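Local coordinates for uncharacterized protein (Bacteroides eggerthii, PDB 4L3R), which is of unknown function but belongs to the DUF4847 family of the calycin clan, whose better-known members are small beta-barrels that often bind hydrophobic ligands, at residues D4-I9 against F119-D124; S18-E23 against L130-G135; E45-T50 against D105-V110; A77-A82 against V110-L115. One frame throughout, in Å; residues are numbered along the deposited sequence. Where two conformers were deposited one is given.

Contact 1 of 4, residues D4-I9 against F119-D124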
loop_
_atom_site.group_PDB
_atom_site.type_symbol
_atom_site.label_atom_id
_atom_site.label_comp_id
_atom_site.label_asym_id
_atom_site.label_seq_id
_atom_site.Cartn_x
_atom_site.Cartn_y
_atom_site.Cartn_z
ATOM N N ASP B 4 -0.122 11.900 -3.468
ATOM C CA ASP B 4 -1.392 11.261 -3.085
ATOM C C ASP B 4 -2.195 10.849 -4.332
ATOM O O ASP B 4 -3.065 9.985 -4.223
ATOM C CB ASP B 4 -2.235 12.198 -2.187
ATOM C CG ASP B 4 -3.466 11.562 -1.551
ATOM O OD1 ASP B 4 -3.423 10.346 -1.245
ATOM O OD2 ASP B 4 -4.464 12.286 -1.338
ATOM N N ASP B 5 -1.908 11.458 -5.510
ATOM C CA ASP B 5 -2.567 11.089 -6.768
ATOM C C ASP B 5 -2.275 9.624 -7.104
ATOM O O ASP B 5 -3.166 8.922 -7.583
ATOM C CB ASP B 5 -2.107 11.993 -7.932
ATOM C CG ASP B 5 -2.575 13.437 -7.875
ATOM O OD1 ASP B 5 -3.146 13.839 -6.835
ATOM O OD2 ASP B 5 -2.365 14.167 -8.867
ATOM N N VAL B 6 -1.032 9.163 -6.828
ATOM C CA VAL B 6 -0.610 7.777 -7.072
ATOM C C VAL B 6 -1.297 6.828 -6.091
ATOM O O VAL B 6 -1.762 5.778 -6.517
ATOM C CB VAL B 6 0.935 7.615 -6.989
ATOM C CG1 VAL B 6 1.353 6.142 -7.034
ATOM C CG2 VAL B 6 1.612 8.379 -8.109
HETATM N N MSE B 7 -1.372 7.194 -4.791
HETATM C CA MSE B 7 -1.968 6.268 -3.829
HETATM C C MSE B 7 -3.498 6.272 -3.914
HETATM O O MSE B 7 -4.108 5.349 -3.383
HETATM C CB MSE B 7 -1.468 6.520 -2.398
HETATM C CG MSE B 7 -0.488 5.435 -1.909
HETATM SE SE MSE B 7 0.946 4.913 -3.177
HETATM C CE MSE B 7 1.667 6.674 -3.387
ATOM N N GLU B 8 -4.118 7.209 -4.666
ATOM C CA GLU B 8 -5.563 7.160 -4.891
ATOM C C GLU B 8 -5.890 6.028 -5.892
ATOM O O GLU B 8 -7.020 5.550 -5.913
ATOM C CB GLU B 8 -6.093 8.523 -5.386
ATOM C CG GLU B 8 -7.611 8.650 -5.433
ATOM C CD GLU B 8 -8.375 8.261 -4.177
ATOM O OE1 GLU B 8 -7.888 8.562 -3.063
ATOM O OE2 GLU B 8 -9.463 7.652 -4.306
ATOM N N ILE B 9 -4.892 5.561 -6.674
ATOM C CA ILE B 9 -5.050 4.454 -7.621
ATOM C C ILE B 9 -5.124 3.111 -6.838
ATOM O O ILE B 9 -5.808 2.189 -7.283
ATOM C CB ILE B 9 -3.897 4.477 -8.676
ATOM C CG1 ILE B 9 -3.920 5.794 -9.495
ATOM C CG2 ILE B 9 -3.975 3.293 -9.617
ATOM C CD1 ILE B 9 -2.624 6.088 -10.246
ATOM N N PHE B 119 3.321 2.550 -20.763
ATOM C CA PHE B 119 4.503 3.399 -20.548
ATOM C C PHE B 119 4.162 4.686 -19.761
ATOM O O PHE B 119 5.047 5.197 -19.073
ATOM C CB PHE B 119 5.202 3.734 -21.874
ATOM C CG PHE B 119 4.396 4.529 -22.867
ATOM C CD1 PHE B 119 3.558 3.895 -23.770
ATOM C CD2 PHE B 119 4.580 5.898 -22.995
ATOM C CE1 PHE B 119 2.846 4.629 -24.721
ATOM C CE2 PHE B 119 3.892 6.625 -23.964
ATOM C CZ PHE B 119 3.019 5.988 -24.810
ATOM N N LYS B 120 2.917 5.212 -19.849
ATOM C CA LYS B 120 2.502 6.404 -19.097
ATOM C C LYS B 120 1.003 6.341 -18.807
ATOM O O LYS B 120 0.308 5.476 -19.341
ATOM C CB LYS B 120 2.882 7.717 -19.828
ATOM C CG LYS B 120 2.115 7.998 -21.126
ATOM C CD LYS B 120 2.566 9.296 -21.805
ATOM C CE LYS B 120 1.687 9.669 -22.980
ATOM N NZ LYS B 120 2.117 10.942 -23.627
ATOM N N TYR B 121 0.515 7.234 -17.935
ATOM C CA TYR B 121 -0.894 7.245 -17.548
ATOM C C TYR B 121 -1.378 8.624 -17.122
ATOM O O TYR B 121 -0.600 9.562 -16.967
ATOM C CB TYR B 121 -1.120 6.269 -16.368
ATOM C CG TYR B 121 -0.625 6.803 -15.040
ATOM C CD1 TYR B 121 0.725 6.753 -14.705
ATOM C CD2 TYR B 121 -1.493 7.429 -14.149
ATOM C CE1 TYR B 121 1.195 7.296 -13.511
ATOM C CE2 TYR B 121 -1.031 7.981 -12.956
ATOM C CZ TYR B 121 0.316 7.915 -12.642
ATOM O OH TYR B 121 0.810 8.447 -11.479
ATOM N N GLU B 122 -2.678 8.704 -16.878
ATOM C CA GLU B 122 -3.340 9.861 -16.296
ATOM C C GLU B 122 -4.633 9.355 -15.651
ATOM O O GLU B 122 -5.146 8.304 -16.040
ATOM C CB GLU B 122 -3.564 10.995 -17.319
ATOM C CG GLU B 122 -4.499 10.663 -18.467
ATOM C CD GLU B 122 -4.557 11.684 -19.590
ATOM O OE1 GLU B 122 -3.843 12.711 -19.519
ATOM O OE2 GLU B 122 -5.312 11.440 -20.560
ATOM N N GLY B 123 -5.094 10.044 -14.620
ATOM C CA GLY B 123 -6.304 9.635 -13.925
ATOM C C GLY B 123 -6.686 10.486 -12.736
ATOM O O GLY B 123 -5.924 11.351 -12.292
ATOM N N ASP B 124 -7.895 10.231 -12.227
ATOM C CA ASP B 124 -8.457 10.907 -11.065
ATOM C C ASP B 124 -9.068 9.824 -10.139
ATOM O O ASP B 124 -8.698 8.654 -10.261
ATOM C CB ASP B 124 -9.457 12.002 -11.513
ATOM C CG ASP B 124 -10.779 11.535 -12.102
ATOM O OD1 ASP B 124 -10.910 10.332 -12.395
ATOM O OD2 ASP B 124 -11.674 12.386 -12.298
HETATM O O HOH W 1 -4.655 9.426 -9.775
#
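The helical turn that carries V6 and I9 lies beside the strand that carries Y121. Within D4-I9 the I9 N to V6 O hydrogen bond, 3.1 Å long, closes the turn, and residues three apart lie on the same flank of the helix. From K120 onward the backbone of the other segment is extended, and at Y121 the bond to CB is directed at the helix. Between the two segments a water is the polar link: it donates to D5 O at 2.7 Å and, more weakly, to G123 O at 3.4 Å. On the strand, Y121 carries the side-chain contact. Its CG stands between the backbone N and the carbonyl carbon (chi1 76°), and from there the long ring reaches across to the helix. Strand 118-123 is an outer strand of the eight-stranded antiparallel sheet. F119 and K120 pair with Y131, and E122 with T129, on its hairpin side; backbone bonds of F119 to I93 and Y121 to H91 join it to the other outer strand, 92-96, and the residue before it, consistent with a closed, calycin-like barrel. Helix 4-10 packs near this junction, with V6 and Y121 both touching I86. I9 comes from the opposite direction to the ring, and its CD1 meets Y121 CE2 obliquely at 3.7 Å; a flexible, branched aliphatic chain suits such an approach. V6 crosses the tyrosine at about a right angle, placing CG2 3.5 Å from Y121 OH, so the compact valine fits where the ring ends. The neighbouring subunit reaches this helix too, with its D61 against V6 and its C59 against M7.

Contact 2 of 4, residues S18-E23 against L130-G135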
loop_
_atom_site.group_PDB
_atom_site.type_symbol
_atom_site.label_atom_id
_atom_site.label_comp_id
_atom_site.label_asym_id
_atom_site.label_seq_id
_atom_site.Cartn_x
_atom_site.Cartn_y
_atom_site.Cartn_z
ATOM N N SER B 18 -13.289 0.134 -19.572
ATOM C CA SER B 18 -14.396 0.815 -20.248
ATOM C C SER B 18 -14.128 1.025 -21.755
ATOM O O SER B 18 -15.086 1.218 -22.501
ATOM C CB SER B 18 -14.667 2.163 -19.589
ATOM O OG SER B 18 -13.522 2.996 -19.641
ATOM N N ARG B 19 -12.855 0.996 -22.205
ATOM C CA ARG B 19 -12.522 1.239 -23.607
ATOM C C ARG B 19 -11.063 0.906 -23.924
ATOM O O ARG B 19 -10.222 0.940 -23.027
ATOM C CB ARG B 19 -12.772 2.732 -23.955
ATOM C CG ARG B 19 -12.056 3.723 -23.053
ATOM C CD ARG B 19 -12.668 5.109 -23.139
ATOM N NE ARG B 19 -11.890 6.092 -22.375
ATOM C CZ ARG B 19 -10.824 6.761 -22.819
ATOM N NH1 ARG B 19 -10.374 6.573 -24.054
ATOM N NH2 ARG B 19 -10.199 7.623 -22.028
ATOM N N ILE B 20 -10.780 0.575 -25.197
ATOM C CA ILE B 20 -9.424 0.360 -25.731
ATOM C C ILE B 20 -9.417 1.044 -27.089
ATOM O O ILE B 20 -9.958 0.494 -28.038
ATOM C CB ILE B 20 -8.946 -1.107 -25.812
ATOM C CG1 ILE B 20 -9.244 -1.845 -24.510
ATOM C CG2 ILE B 20 -7.437 -1.129 -26.138
ATOM C CD1 ILE B 20 -8.598 -3.246 -24.366
ATOM N N THR B 21 -8.862 2.249 -27.180
ATOM C CA THR B 21 -8.943 3.029 -28.409
ATOM C C THR B 21 -7.610 3.698 -28.747
ATOM O O THR B 21 -6.603 3.448 -28.085
ATOM C CB THR B 21 -10.088 4.039 -28.241
ATOM O OG1 THR B 21 -10.282 4.742 -29.458
ATOM C CG2 THR B 21 -9.873 5.007 -27.081
ATOM N N THR B 22 -7.606 4.513 -29.812
ATOM C CA THR B 22 -6.418 5.237 -30.272
ATOM C C THR B 22 -6.120 6.393 -29.322
ATOM O O THR B 22 -6.986 6.788 -28.536
ATOM C CB THR B 22 -6.601 5.719 -31.712
ATOM O OG1 THR B 22 -7.830 6.446 -31.796
ATOM C CG2 THR B 22 -6.588 4.569 -32.709
ATOM N N GLU B 23 -4.897 6.943 -29.411
ATOM C CA GLU B 23 -4.402 7.989 -28.506
ATOM C C GLU B 23 -5.421 9.116 -28.239
ATOM O O GLU B 23 -5.670 9.418 -27.071
ATOM C CB GLU B 23 -3.077 8.589 -29.009
ATOM C CG GLU B 23 -2.236 9.181 -27.884
ATOM C CD GLU B 23 -0.823 9.604 -28.240
ATOM O OE1 GLU B 23 -0.385 9.346 -29.386
ATOM O OE2 GLU B 23 -0.143 10.170 -27.354
ATOM N N LEU B 130 -4.516 4.401 -19.308
ATOM C CA LEU B 130 -3.176 3.848 -19.479
ATOM C C LEU B 130 -2.780 3.903 -20.944
ATOM O O LEU B 130 -3.505 3.390 -21.800
ATOM C CB LEU B 130 -3.109 2.399 -18.976
ATOM C CG LEU B 130 -3.548 2.157 -17.538
ATOM C CD1 LEU B 130 -3.428 0.683 -17.179
ATOM C CD2 LEU B 130 -2.742 2.994 -16.560
ATOM N N TYR B 131 -1.627 4.510 -21.228
ATOM C CA TYR B 131 -1.088 4.613 -22.574
ATOM C C TYR B 131 -0.154 3.451 -22.787
ATOM O O TYR B 131 0.704 3.214 -21.933
ATOM C CB TYR B 131 -0.346 5.942 -22.766
ATOM C CG TYR B 131 -1.267 7.139 -22.800
ATOM C CD1 TYR B 131 -1.880 7.608 -21.643
ATOM C CD2 TYR B 131 -1.521 7.812 -23.991
ATOM C CE1 TYR B 131 -2.746 8.696 -21.674
ATOM C CE2 TYR B 131 -2.378 8.910 -24.033
ATOM C CZ TYR B 131 -2.988 9.350 -22.873
ATOM O OH TYR B 131 -3.837 10.427 -22.936
ATOM N N PHE B 132 -0.304 2.725 -23.909
ATOM C CA PHE B 132 0.556 1.584 -24.209
ATOM C C PHE B 132 0.956 1.589 -25.667
ATOM O O PHE B 132 0.222 2.126 -26.498
ATOM C CB PHE B 132 -0.148 0.265 -23.836
ATOM C CG PHE B 132 -1.321 -0.128 -24.705
ATOM C CD1 PHE B 132 -2.598 0.339 -24.428
ATOM C CD2 PHE B 132 -1.154 -1.009 -25.770
ATOM C CE1 PHE B 132 -3.686 -0.050 -25.217
ATOM C CE2 PHE B 132 -2.247 -1.424 -26.533
ATOM C CZ PHE B 132 -3.505 -0.941 -26.254
ATOM N N LYS B 133 2.121 0.996 -25.978
ATOM C CA LYS B 133 2.593 0.939 -27.357
ATOM C C LYS B 133 2.198 -0.408 -27.984
ATOM O O LYS B 133 2.409 -1.467 -27.389
ATOM C CB LYS B 133 4.111 1.226 -27.467
ATOM C CG LYS B 133 5.076 0.150 -26.963
ATOM C CD LYS B 133 5.731 -0.611 -28.110
ATOM C CE LYS B 133 6.706 -1.645 -27.614
ATOM N NZ LYS B 133 7.477 -2.251 -28.728
ATOM N N ASP B 134 1.569 -0.347 -29.175
ATOM C CA ASP B 134 1.133 -1.502 -29.953
ATOM C C ASP B 134 1.875 -1.410 -31.287
ATOM O O ASP B 134 1.377 -0.813 -32.242
ATOM C CB ASP B 134 -0.398 -1.495 -30.112
ATOM C CG ASP B 134 -0.963 -2.634 -30.948
ATOM O OD1 ASP B 134 -0.358 -3.730 -30.950
ATOM O OD2 ASP B 134 -2.023 -2.435 -31.579
ATOM N N GLY B 135 3.103 -1.921 -31.301
ATOM C CA GLY B 135 3.975 -1.830 -32.463
ATOM C C GLY B 135 4.486 -0.408 -32.591
ATOM O O GLY B 135 5.033 0.134 -31.624
#
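I20 and F132 meet on the face of the antiparallel sheet that carries helix 106-116, in what is probably a calycin-like barrel, while E23 and Y131 meet separately nearby. The strands concerned, 15-22 and 127-134, are not sheet neighbours: strand 137-144 runs between them, and the CA atoms of I20 and L130 are 9.5 Å apart. E23 lies just past strand 15-22. Long or bulky side chains suit such a separation. I20 CG2 stands at the edge of the phenylalanine ring, near its plane, 3.9 Å from F132 CZ, and the two side chains cross at about a right angle. With chi1 at 70° the ring of F132 starts flanked by both backbone arms, which brings its end back toward I20, and the side chain also touches K139 of the intervening strand. In the second pair the aliphatic part of a charged residue does the touching: E23 CG lies in the plane of the tyrosine ring, 3.9 Å from Y131 CE2. Beyond CG the glutamate is extended, and its carboxylate plane is turned 77° from the ring, with E23 OE2 4.2 Å from Y131 CE2. A tyrosine suits this partly exposed position, since its hydroxyl bonds to E122 OE2 while its ring receives K120 in a cation-pi contact and also packs on V140. Further out, L107 and V110 of helix 106-116 cover I20, giving its branched chain an apolar setting. At the start of the first segment S18 and R19 together face G142 in a classic beta bulge, where S18 OG makes a weak hydrogen bond to G142 O.

Contact 3 of 4, residues E45-T50 against D105-V110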
loop_
_atom_site.group_PDB
_atom_site.type_symbol
_atom_site.label_atom_id
_atom_site.label_comp_id
_atom_site.label_asym_id
_atom_site.label_seq_id
_atom_site.Cartn_x
_atom_site.Cartn_y
_atom_site.Cartn_z
ATOM N N GLU B 45 -20.378 -9.279 -24.343
ATOM C CA GLU B 45 -21.090 -10.073 -23.338
ATOM C C GLU B 45 -20.121 -10.489 -22.230
ATOM O O GLU B 45 -20.491 -10.448 -21.059
ATOM C CB GLU B 45 -21.777 -11.302 -23.961
ATOM C CG GLU B 45 -22.985 -10.963 -24.826
ATOM C CD GLU B 45 -24.113 -10.210 -24.143
ATOM O OE1 GLU B 45 -24.339 -10.431 -22.930
ATOM O OE2 GLU B 45 -24.770 -9.389 -24.824
ATOM N N LEU B 46 -18.871 -10.836 -22.586
ATOM C CA LEU B 46 -17.844 -11.168 -21.593
ATOM C C LEU B 46 -17.461 -9.920 -20.786
ATOM O O LEU B 46 -17.174 -10.041 -19.598
ATOM C CB LEU B 46 -16.603 -11.783 -22.265
ATOM C CG LEU B 46 -16.828 -13.184 -22.846
ATOM C CD1 LEU B 46 -15.748 -13.548 -23.829
ATOM C CD2 LEU B 46 -16.914 -14.238 -21.742
ATOM N N LEU B 47 -17.498 -8.724 -21.413
ATOM C CA LEU B 47 -17.189 -7.462 -20.736
ATOM C C LEU B 47 -18.281 -7.071 -19.728
ATOM O O LEU B 47 -17.963 -6.378 -18.765
ATOM C CB LEU B 47 -16.992 -6.335 -21.767
ATOM C CG LEU B 47 -16.523 -4.972 -21.246
ATOM C CD1 LEU B 47 -15.166 -5.078 -20.565
ATOM C CD2 LEU B 47 -16.459 -3.961 -22.375
ATOM N N LYS B 48 -19.553 -7.491 -19.932
ATOM C CA LYS B 48 -20.646 -7.199 -18.979
ATOM C C LYS B 48 -20.457 -7.943 -17.639
ATOM O O LYS B 48 -21.010 -7.499 -16.627
ATOM C CB LYS B 48 -22.031 -7.562 -19.555
ATOM C CG LYS B 48 -22.590 -6.562 -20.562
ATOM C CD LYS B 48 -23.954 -7.018 -21.097
ATOM C CE LYS B 48 -24.529 -6.094 -22.151
ATOM N NZ LYS B 48 -24.017 -6.397 -23.516
ATOM N N ILE B 49 -19.718 -9.081 -17.631
ATOM C CA ILE B 49 -19.480 -9.846 -16.403
ATOM C C ILE B 49 -18.605 -8.991 -15.487
ATOM O O ILE B 49 -17.557 -8.512 -15.917
ATOM C CB ILE B 49 -18.867 -11.245 -16.697
ATOM C CG1 ILE B 49 -19.883 -12.129 -17.466
ATOM C CG2 ILE B 49 -18.439 -11.939 -15.391
ATOM C CD1 ILE B 49 -19.297 -13.370 -18.152
ATOM N N THR B 50 -19.049 -8.791 -14.237
ATOM C CA THR B 50 -18.395 -7.924 -13.244
ATOM C C THR B 50 -16.903 -8.224 -13.052
ATOM O O THR B 50 -16.091 -7.313 -13.119
ATOM C CB THR B 50 -19.130 -8.047 -11.885
ATOM O OG1 THR B 50 -20.501 -7.699 -12.089
ATOM C CG2 THR B 50 -18.529 -7.145 -10.797
ATOM N N ASP B 105 -10.496 -15.014 -26.702
ATOM C CA ASP B 105 -11.226 -13.792 -27.039
ATOM C C ASP B 105 -10.261 -12.675 -27.453
ATOM O O ASP B 105 -9.284 -12.430 -26.751
ATOM C CB ASP B 105 -12.069 -13.347 -25.833
ATOM C CG ASP B 105 -13.088 -12.296 -26.173
ATOM O OD1 ASP B 105 -14.161 -12.659 -26.687
ATOM O OD2 ASP B 105 -12.807 -11.105 -25.944
ATOM N N LYS B 106 -10.537 -11.998 -28.584
ATOM C CA LYS B 106 -9.663 -10.934 -29.095
ATOM C C LYS B 106 -9.561 -9.743 -28.145
ATOM O O LYS B 106 -8.476 -9.176 -28.039
ATOM C CB LYS B 106 -10.114 -10.451 -30.479
ATOM C CG LYS B 106 -9.891 -11.492 -31.575
ATOM C CD LYS B 106 -10.272 -10.921 -32.934
ATOM C CE LYS B 106 -9.991 -11.875 -34.072
ATOM N NZ LYS B 106 -10.240 -11.240 -35.390
ATOM N N LEU B 107 -10.655 -9.350 -27.463
ATOM C CA LEU B 107 -10.582 -8.238 -26.502
ATOM C C LEU B 107 -9.682 -8.618 -25.325
ATOM O O LEU B 107 -8.897 -7.787 -24.868
ATOM C CB LEU B 107 -11.973 -7.827 -25.988
ATOM C CG LEU B 107 -12.023 -6.570 -25.097
ATOM C CD1 LEU B 107 -11.540 -5.335 -25.849
ATOM C CD2 LEU B 107 -13.423 -6.349 -24.552
ATOM N N ALA B 108 -9.782 -9.873 -24.855
ATOM C CA ALA B 108 -8.957 -10.381 -23.749
ATOM C C ALA B 108 -7.468 -10.449 -24.142
ATOM O O ALA B 108 -6.611 -10.127 -23.322
ATOM C CB ALA B 108 -9.453 -11.752 -23.314
ATOM N N LYS B 109 -7.165 -10.833 -25.400
ATOM C CA LYS B 109 -5.776 -10.874 -25.885
ATOM C C LYS B 109 -5.169 -9.469 -25.918
ATOM O O LYS B 109 -4.022 -9.284 -25.505
ATOM C CB LYS B 109 -5.697 -11.493 -27.291
ATOM C CG LYS B 109 -5.896 -13.000 -27.349
ATOM C CD LYS B 109 -5.927 -13.461 -28.813
ATOM C CE LYS B 109 -6.075 -14.947 -28.959
ATOM N NZ LYS B 109 -6.062 -15.368 -30.386
ATOM N N VAL B 110 -5.944 -8.486 -26.419
ATOM C CA VAL B 110 -5.524 -7.086 -26.507
ATOM C C VAL B 110 -5.319 -6.503 -25.091
ATOM O O VAL B 110 -4.347 -5.781 -24.859
ATOM C CB VAL B 110 -6.550 -6.263 -27.338
ATOM C CG1 VAL B 110 -6.355 -4.758 -27.151
ATOM C CG2 VAL B 110 -6.454 -6.631 -28.816
#
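L46 is the first residue of E45-T50 to meet the other segment, and it does so at the N-terminal end of helix 106-116. Its CG is anti to the carbonyl carbon (chi1 -69°), and the chain extends toward D105, which comes from the opposite direction. L46 CD1 ends 3.4 Å from D105 OD1, so a methyl group covers one carboxylate oxygen while the other works elsewhere; the carbonyl of L46 is taken up by N52 ND2. L47 follows with a looser touch: its CD2 is 4.4 Å from L107 CD2, and its carbonyl accepts from K16 NZ. F53 packs on both L47 and L107, so this branched pair belongs to an apolar patch between the helices, which L107 extends to I20 of strand 15-22. K48 turns to its own helix and makes a weak salt bridge with E45, NZ to OE2 at 3.4 Å, a pairing suited to a solvent-facing side. On the opposing segment D105 OD2 accepts weakly from L107 N at 3.2 Å and from A108 N at 3.4 Å, and S43 OG, from the helix of L46, is bonded to it as well. A short carboxylate is well suited to this place, where it can receive N-H groups of the first turn, those of L107 and A108. The arrangement is that of an aspartate N-cap, here at the start of helix 106-116 and tied to the neighbouring helix 37-48.

Contact 4 of 4, residues A77-A82 against V110-L115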
loop_
_atom_site.group_PDB
_atom_site.type_symbol
_atom_site.label_atom_id
_atom_site.label_comp_id
_atom_site.label_asym_id
_atom_site.label_seq_id
_atom_site.Cartn_x
_atom_site.Cartn_y
_atom_site.Cartn_z
ATOM N N ALA B 77 -7.458 -15.597 -18.479
ATOM C CA ALA B 77 -6.089 -15.343 -18.039
ATOM C C ALA B 77 -6.021 -14.307 -16.913
ATOM O O ALA B 77 -6.867 -13.416 -16.818
ATOM C CB ALA B 77 -5.235 -14.883 -19.207
ATOM N N ASN B 78 -4.978 -14.431 -16.082
ATOM C CA ASN B 78 -4.713 -13.552 -14.947
ATOM C C ASN B 78 -3.298 -13.016 -14.960
ATOM O O ASN B 78 -2.375 -13.716 -15.366
ATOM C CB ASN B 78 -4.901 -14.321 -13.622
ATOM C CG ASN B 78 -6.334 -14.573 -13.261
ATOM O OD1 ASN B 78 -7.027 -13.682 -12.767
ATOM N ND2 ASN B 78 -6.824 -15.783 -13.497
ATOM N N ILE B 79 -3.132 -11.807 -14.432
ATOM C CA ILE B 79 -1.848 -11.187 -14.137
ATOM C C ILE B 79 -1.838 -11.117 -12.610
ATOM O O ILE B 79 -2.767 -10.547 -12.042
ATOM C CB ILE B 79 -1.672 -9.816 -14.832
ATOM C CG1 ILE B 79 -1.713 -9.991 -16.367
ATOM C CG2 ILE B 79 -0.368 -9.133 -14.370
ATOM C CD1 ILE B 79 -1.708 -8.693 -17.147
ATOM N N SER B 80 -0.872 -11.764 -11.950
ATOM C CA SER B 80 -0.823 -11.815 -10.484
ATOM C C SER B 80 0.468 -11.215 -9.947
ATOM O O SER B 80 1.552 -11.751 -10.199
ATOM C CB SER B 80 -0.952 -13.254 -9.994
ATOM O OG SER B 80 -2.194 -13.793 -10.416
ATOM N N ASP B 81 0.340 -10.120 -9.187
ATOM C CA ASP B 81 1.439 -9.400 -8.546
ATOM C C ASP B 81 2.575 -9.084 -9.538
ATOM O O ASP B 81 3.747 -9.349 -9.248
ATOM C CB ASP B 81 1.972 -10.183 -7.320
ATOM C CG ASP B 81 0.989 -10.303 -6.160
ATOM O OD1 ASP B 81 0.288 -9.299 -5.862
ATOM O OD2 ASP B 81 0.980 -11.365 -5.495
ATOM N N ALA B 82 2.220 -8.499 -10.712
ATOM C CA ALA B 82 3.232 -8.095 -11.689
ATOM C C ALA B 82 4.092 -6.965 -11.082
ATOM O O ALA B 82 3.588 -6.162 -10.279
ATOM C CB ALA B 82 2.577 -7.639 -12.986
ATOM N N VAL B 110 -5.944 -8.486 -26.419
ATOM C CA VAL B 110 -5.524 -7.086 -26.507
ATOM C C VAL B 110 -5.319 -6.503 -25.091
ATOM O O VAL B 110 -4.347 -5.781 -24.859
ATOM C CB VAL B 110 -6.550 -6.263 -27.338
ATOM C CG1 VAL B 110 -6.355 -4.758 -27.151
ATOM C CG2 VAL B 110 -6.454 -6.631 -28.816
ATOM N N PHE B 111 -6.237 -6.801 -24.164
ATOM C CA PHE B 111 -6.169 -6.327 -22.777
ATOM C C PHE B 111 -4.884 -6.798 -22.078
ATOM O O PHE B 111 -4.159 -5.976 -21.520
ATOM C CB PHE B 111 -7.403 -6.836 -22.010
ATOM C CG PHE B 111 -7.479 -6.463 -20.550
ATOM C CD1 PHE B 111 -7.960 -5.225 -20.162
ATOM C CD2 PHE B 111 -7.162 -7.383 -19.564
ATOM C CE1 PHE B 111 -8.093 -4.901 -18.820
ATOM C CE2 PHE B 111 -7.280 -7.053 -18.213
ATOM C CZ PHE B 111 -7.757 -5.815 -17.850
ATOM N N ILE B 112 -4.591 -8.106 -22.148
ATOM C CA ILE B 112 -3.415 -8.699 -21.493
ATOM C C ILE B 112 -2.114 -8.183 -22.123
ATOM O O ILE B 112 -1.211 -7.794 -21.382
ATOM C CB ILE B 112 -3.487 -10.257 -21.513
ATOM C CG1 ILE B 112 -4.660 -10.772 -20.635
ATOM C CG2 ILE B 112 -2.159 -10.904 -21.079
ATOM C CD1 ILE B 112 -4.483 -10.657 -19.098
ATOM N N SER B 113 -2.007 -8.179 -23.465
ATOM C CA SER B 113 -0.798 -7.675 -24.139
ATOM C C SER B 113 -0.558 -6.199 -23.867
ATOM O O SER B 113 0.582 -5.795 -23.664
ATOM C CB SER B 113 -0.875 -7.882 -25.654
ATOM O OG SER B 113 -0.625 -9.235 -25.986
ATOM N N GLY B 114 -1.624 -5.410 -23.922
ATOM C CA GLY B 114 -1.558 -3.975 -23.713
ATOM C C GLY B 114 -1.075 -3.579 -22.336
ATOM O O GLY B 114 -0.341 -2.597 -22.207
ATOM N N LEU B 115 -1.464 -4.338 -21.294
ATOM C CA LEU B 115 -1.048 -4.030 -19.918
ATOM C C LEU B 115 0.458 -4.152 -19.733
ATOM O O LEU B 115 1.037 -3.298 -19.072
ATOM C CB LEU B 115 -1.787 -4.895 -18.898
ATOM C CG LEU B 115 -3.225 -4.455 -18.636
ATOM C CD1 LEU B 115 -3.999 -5.561 -17.965
ATOM C CD2 LEU B 115 -3.279 -3.184 -17.764
#
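I79 and I112 owe their meeting to different bends in the same kind of side chain. In I79, CG1 leaves on the side of the backbone N and the chain then runs on extended (chi2 173°), so CD1 projects from the strand to the helix. I112 starts in the same way but folds at its second torsion (chi2 -72°), which swings its CD1 round to the strand. The two chains lie antiparallel alongside each other, with I112 CD1 3.9 Å from I79 CD1 and equally far from I79 CG1. A77 adds a small methyl, its CB 4.3 Å from I112 CD1; alanine takes little room where the isoleucine tip already lies. One turn further along the helix, L115 gives I79 CD1 a second partner, with L115 CD1 4.0 Å away. The same leucine methyl lies over one face of the F111 ring, 3.6 Å above its plane and offset toward the rim, so it joins the strand's isoleucine to an aromatic whose ring meets F53 edge-to-face. The purely apolar side chains suit this buried setting, which also includes A72 and M141 beside L115 and L17 and F143 beside F111. Backbone polarity is dealt with around it: A77 N donates to E103 OE2, and I79 pairs with A72 in the sheet. Past I79 the chain turns a corner at D81, where D81 and A82 both face V70 in a G1 beta bulge. A helix packed by apolar residues against one face of an antiparallel sheet, with strands 15-22, 66-73, 78-87 and 137-144 all touching it, is consistent with a calycin-like barrel that holds helix 106-116 on its concave side.

In the fold
Helix 106-116 connects most of the set: its first turns serve contact 3 and its later ones contact 4, which share V110 and have centres about 13 Å apart. I20 of contact 2 packs on both, its CD1 lying 3.9 Å from V110 CG1, and L130 CD1 is also 3.9 Å from L115 CD2 of contact 4. Contact 1 joins contact 2 through sheet pairing, where Y131 N lies 2.9 Å from K120 O, a probable hydrogen bond. Contacts 1 and 3 sit on opposite sides of the chain's centre, their nearest atoms about 12 Å apart. Helix 4-10 and helix 106-116 pack on the one antiparallel sheet, and helix 37-48 joins it through helix 106-116.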